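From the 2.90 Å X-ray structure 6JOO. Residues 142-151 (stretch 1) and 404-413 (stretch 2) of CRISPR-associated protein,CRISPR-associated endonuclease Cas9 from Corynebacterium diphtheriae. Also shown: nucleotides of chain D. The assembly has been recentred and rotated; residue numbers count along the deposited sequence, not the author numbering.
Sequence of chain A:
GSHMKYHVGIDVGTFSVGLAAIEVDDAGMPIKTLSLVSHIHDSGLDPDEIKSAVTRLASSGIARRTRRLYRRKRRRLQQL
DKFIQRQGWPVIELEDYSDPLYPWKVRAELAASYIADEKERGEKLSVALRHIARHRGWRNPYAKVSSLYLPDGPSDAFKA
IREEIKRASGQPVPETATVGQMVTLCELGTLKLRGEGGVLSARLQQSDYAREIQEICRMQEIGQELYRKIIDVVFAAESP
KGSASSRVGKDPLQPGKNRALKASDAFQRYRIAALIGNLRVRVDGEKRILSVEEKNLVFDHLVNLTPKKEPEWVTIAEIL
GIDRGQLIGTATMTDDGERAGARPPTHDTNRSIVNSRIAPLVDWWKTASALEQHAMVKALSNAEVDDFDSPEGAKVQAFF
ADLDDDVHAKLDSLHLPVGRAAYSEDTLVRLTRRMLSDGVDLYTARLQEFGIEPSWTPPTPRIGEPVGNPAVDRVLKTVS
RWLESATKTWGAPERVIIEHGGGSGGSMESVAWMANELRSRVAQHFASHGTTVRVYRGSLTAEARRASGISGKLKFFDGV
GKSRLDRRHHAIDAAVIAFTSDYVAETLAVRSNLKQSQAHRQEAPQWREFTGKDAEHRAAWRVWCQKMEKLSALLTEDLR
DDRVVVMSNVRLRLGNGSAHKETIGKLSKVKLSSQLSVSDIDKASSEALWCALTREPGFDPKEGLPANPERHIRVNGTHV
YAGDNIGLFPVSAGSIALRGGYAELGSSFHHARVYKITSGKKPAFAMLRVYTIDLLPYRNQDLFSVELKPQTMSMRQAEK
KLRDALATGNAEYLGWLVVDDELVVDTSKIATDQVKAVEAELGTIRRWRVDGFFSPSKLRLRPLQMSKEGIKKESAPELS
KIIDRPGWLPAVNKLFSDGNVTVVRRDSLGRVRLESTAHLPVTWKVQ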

# COMPACT_ATOMS: atom_id res chain seq x y z
N TYR A 142 -23.01 3.16 4.66
CA TYR A 142 -23.98 2.93 3.59
C TYR A 142 -25.36 3.46 3.94
O TYR A 142 -26.18 3.66 3.03
CB TYR A 142 -24.06 1.44 3.28
CG TYR A 142 -22.75 0.87 2.78
CD1 TYR A 142 -21.77 0.45 3.67
CD2 TYR A 142 -22.48 0.78 1.42
CE1 TYR A 142 -20.57 -0.06 3.22
CE2 TYR A 142 -21.28 0.27 0.96
CZ TYR A 142 -20.33 -0.15 1.87
OH TYR A 142 -19.13 -0.66 1.42
N ALA A 143 -25.65 3.66 5.22
CA ALA A 143 -26.90 4.28 5.63
C ALA A 143 -26.95 5.72 5.16
O ALA A 143 -26.00 6.49 5.37
CB ALA A 143 -27.06 4.21 7.15
N LYS A 144 -28.06 6.10 4.53
CA LYS A 144 -28.19 7.45 4.01
C LYS A 144 -28.65 8.40 5.12
O LYS A 144 -28.97 7.99 6.24
CB LYS A 144 -29.16 7.47 2.83
CG LYS A 144 -29.11 6.18 2.00
CD LYS A 144 -29.81 6.33 0.65
CE LYS A 144 -29.92 4.98 -0.05
NZ LYS A 144 -30.43 5.12 -1.44
N VAL A 145 -28.68 9.69 4.79
CA VAL A 145 -29.07 10.71 5.76
C VAL A 145 -30.49 10.47 6.25
O VAL A 145 -30.80 10.69 7.43
CB VAL A 145 -28.91 12.11 5.14
CG1 VAL A 145 -29.38 13.18 6.11
CG2 VAL A 145 -27.46 12.35 4.74
N SER A 146 -31.36 9.98 5.36
CA SER A 146 -32.78 9.82 5.70
C SER A 146 -32.99 8.87 6.87
O SER A 146 -34.01 8.94 7.56
CB SER A 146 -33.55 9.34 4.47
OG SER A 146 -33.12 8.04 4.08
N SER A 147 -32.03 7.98 7.13
CA SER A 147 -32.12 7.08 8.28
C SER A 147 -32.07 7.81 9.61
O SER A 147 -32.24 7.18 10.66
CB SER A 147 -30.99 6.04 8.22
OG SER A 147 -29.72 6.67 8.22
N LEU A 148 -31.84 9.13 9.60
CA LEU A 148 -31.82 9.92 10.81
C LEU A 148 -33.03 10.83 10.97
O LEU A 148 -33.14 11.51 11.99
CB LEU A 148 -30.55 10.78 10.88
CG LEU A 148 -29.21 10.04 10.98
CD1 LEU A 148 -28.08 11.01 11.29
CD2 LEU A 148 -29.28 8.94 12.02
N TYR A 149 -33.93 10.87 9.98
CA TYR A 149 -35.12 11.72 10.10
C TYR A 149 -35.97 11.31 11.29
O TYR A 149 -36.62 12.16 11.92
CB TYR A 149 -35.94 11.68 8.81
CG TYR A 149 -35.27 12.37 7.64
CD1 TYR A 149 -34.27 13.31 7.85
CD2 TYR A 149 -35.63 12.07 6.34
CE1 TYR A 149 -33.65 13.94 6.78
CE2 TYR A 149 -35.03 12.70 5.27
CZ TYR A 149 -34.04 13.63 5.49
OH TYR A 149 -33.43 14.25 4.43
N LEU A 150 -35.99 10.02 11.63
CA LEU A 150 -36.58 9.52 12.87
C LEU A 150 -35.48 8.79 13.63
O LEU A 150 -35.26 7.59 13.42
CB LEU A 150 -37.78 8.62 12.60
CG LEU A 150 -39.03 9.35 12.12
CD1 LEU A 150 -40.21 8.39 12.00
CD2 LEU A 150 -39.37 10.51 13.04
N PRO A 151 -34.75 9.48 14.50
CA PRO A 151 -33.58 8.86 15.13
C PRO A 151 -33.96 7.68 16.00
O PRO A 151 -35.07 7.60 16.53
CB PRO A 151 -32.98 10.01 15.97
CG PRO A 151 -33.53 11.25 15.35
CD PRO A 151 -34.90 10.89 14.88
P DC D 15 -23.54 -3.68 7.66
OP1 DC D 15 -24.92 -3.23 7.98
OP2 DC D 15 -23.05 -4.99 8.15
O5' DC D 15 -23.36 -3.68 6.07
C5' DC D 15 -22.44 -4.56 5.47
C4' DC D 15 -21.61 -3.85 4.42
O4' DC D 15 -20.40 -3.36 5.03
C3' DC D 15 -21.14 -4.73 3.28
O3' DC D 15 -22.05 -4.61 2.19
C2' DC D 15 -19.75 -4.19 2.92
C1' DC D 15 -19.45 -3.17 4.02
N1 DC D 15 -18.09 -3.31 4.61
C2 DC D 15 -17.03 -2.58 4.08
O2 DC D 15 -17.23 -1.82 3.12
N3 DC D 15 -15.79 -2.71 4.63
C4 DC D 15 -15.61 -3.53 5.67
N4 DC D 15 -14.38 -3.64 6.18
C5 DC D 15 -16.69 -4.29 6.22
C6 DC D 15 -17.90 -4.14 5.67
P DG D 14 -18.75 -3.61 12.53
OP1 DG D 14 -19.62 -4.48 13.35
OP2 DG D 14 -17.42 -4.09 12.09
O5' DG D 14 -19.56 -3.16 11.22
C5' DG D 14 -20.69 -2.31 11.35
C4' DG D 14 -21.13 -1.79 10.00
O4' DG D 14 -20.08 -0.93 9.46
C3' DG D 14 -21.39 -2.87 8.95
O3' DG D 14 -22.53 -2.53 8.17
C2' DG D 14 -20.11 -2.86 8.11
C1' DG D 14 -19.71 -1.39 8.17
N9 DG D 14 -18.27 -1.17 8.00
C8 DG D 14 -17.26 -1.68 8.77
N7 DG D 14 -16.07 -1.32 8.38
C5 DG D 14 -16.31 -0.52 7.27
C6 DG D 14 -15.40 0.15 6.42
O6 DG D 14 -14.16 0.17 6.49
N1 DG D 14 -16.05 0.85 5.42
C2 DG D 14 -17.41 0.90 5.25
N2 DG D 14 -17.86 1.64 4.21
N3 DG D 14 -18.28 0.27 6.03
C4 DG D 14 -17.66 -0.42 7.02
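Stretch 2 404-413: DDDVHAKLDS

Stretch 2 is largely helical and runs antiparallel to stretch 1: Y149 lies beside D405, S147 beside A409 and A143 beside D412, with CA atoms 5.8, 5.2 and 7.1 Å apart in turn. Stretch 1 is irregular except for one 3-10 segment, 145-148, held by backbone bonds such as L148 N to V145 O, 2.9 Å.

The closest approach joins S146 and H408, which point toward each other. H408 takes chi1 m with chi2 near -84°, turning one face of its imidazole to S146, whose CB stands 3.3 Å from the ring centroid and only 16° off the normal. A small serine permits this CH-pi approach, and its p rotamer brings OG to 2.6 Å from H408 ND1, too close a polar pair to ignore, though its geometry leaves the bonding open. S147 is also p but serves its own backbone: OG donates to K144 O over a very short 2.5 Å, while S147 N reaches the same oxygen at 3.2 Å. S147 CB also lies 3.8 Å from D412 OD2. D412, chi1 m, sets that same OD2 3.8 Å from A143 CB, so one carboxylate oxygen rests against two small side chains.

At the other end, D405 is likewise m and points toward stretch 1. Its OD2 lies 3.9 Å from Y149 CB, and its CB lies 3.9 Å from L150 CG. L150, in the common m,t conformation, extends CD1 to 3.8 Å from D406 N; its CG and CD1 lie against D405 and D406, although the residue remains exposed. L148, also m,t, points away and is buried, as suits an aliphatic side chain.

The Y142 side chain starts sideways, and its end leads away from stretch 2 to the nucleic acid, where its OH donates to O2 of DC15 at 2.8 Å.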

# COMPACT_ATOMS: atom_id res chain seq x y z
N ASP A 404 -42.23 7.86 3.52
CA ASP A 404 -42.29 8.46 4.84
C ASP A 404 -40.97 8.30 5.58
O ASP A 404 -40.14 7.45 5.26
CB ASP A 404 -43.42 7.82 5.66
CG ASP A 404 -44.74 8.52 5.48
OD1 ASP A 404 -44.77 9.56 4.79
OD2 ASP A 404 -45.75 8.02 6.03
N ASP A 405 -40.80 9.14 6.61
CA ASP A 405 -39.61 9.09 7.45
C ASP A 405 -39.50 7.77 8.20
O ASP A 405 -38.39 7.37 8.57
CB ASP A 405 -39.61 10.27 8.42
CG ASP A 405 -39.69 11.62 7.70
OD1 ASP A 405 -39.75 11.63 6.45
OD2 ASP A 405 -39.71 12.67 8.38
N ASP A 406 -40.62 7.08 8.43
CA ASP A 406 -40.58 5.77 9.07
C ASP A 406 -40.17 4.67 8.11
O ASP A 406 -39.74 3.60 8.56
CB ASP A 406 -41.95 5.45 9.68
CG ASP A 406 -43.10 5.67 8.70
OD1 ASP A 406 -43.06 5.14 7.58
OD2 ASP A 406 -44.07 6.37 9.08
N VAL A 407 -40.29 4.90 6.80
CA VAL A 407 -39.99 3.86 5.82
C VAL A 407 -38.49 3.65 5.70
O VAL A 407 -38.02 2.52 5.53
CB VAL A 407 -40.63 4.21 4.47
CG1 VAL A 407 -40.33 3.14 3.43
CG2 VAL A 407 -42.13 4.41 4.62
N HIS A 408 -37.71 4.73 5.80
CA HIS A 408 -36.29 4.68 5.46
C HIS A 408 -35.54 3.67 6.33
O HIS A 408 -34.79 2.83 5.82
CB HIS A 408 -35.67 6.08 5.59
CG HIS A 408 -36.06 7.02 4.49
ND1 HIS A 408 -35.42 7.06 3.27
CD2 HIS A 408 -37.03 7.97 4.44
CE1 HIS A 408 -35.98 7.99 2.52
NE2 HIS A 408 -36.96 8.55 3.20
N ALA A 409 -35.74 3.73 7.65
CA ALA A 409 -35.04 2.81 8.55
C ALA A 409 -35.43 1.36 8.27
O ALA A 409 -34.61 0.45 8.48
CB ALA A 409 -35.34 3.17 10.00
N LYS A 410 -36.66 1.12 7.81
CA LYS A 410 -37.08 -0.24 7.49
C LYS A 410 -36.33 -0.79 6.29
O LYS A 410 -36.11 -2.00 6.19
CB LYS A 410 -38.58 -0.27 7.25
N LEU A 411 -35.91 0.09 5.37
CA LEU A 411 -35.16 -0.37 4.20
C LEU A 411 -33.81 -0.95 4.60
O LEU A 411 -33.36 -1.93 4.01
CB LEU A 411 -34.97 0.79 3.21
CG LEU A 411 -36.23 1.46 2.67
CD1 LEU A 411 -35.88 2.68 1.84
CD2 LEU A 411 -37.03 0.47 1.85
N ASP A 412 -33.16 -0.34 5.59
CA ASP A 412 -31.83 -0.79 5.98
C ASP A 412 -31.88 -2.13 6.71
O ASP A 412 -30.89 -2.87 6.71
CB ASP A 412 -31.16 0.27 6.86
CG ASP A 412 -31.08 1.63 6.17
OD1 ASP A 412 -31.60 1.78 5.05
OD2 ASP A 412 -30.48 2.56 6.77
N SER A 413 -33.02 -2.46 7.33
CA SER A 413 -33.18 -3.78 7.95
C SER A 413 -33.21 -4.88 6.89
O SER A 413 -32.75 -6.00 7.15
CB SER A 413 -34.45 -3.81 8.79
OG SER A 413 -35.61 -3.85 7.97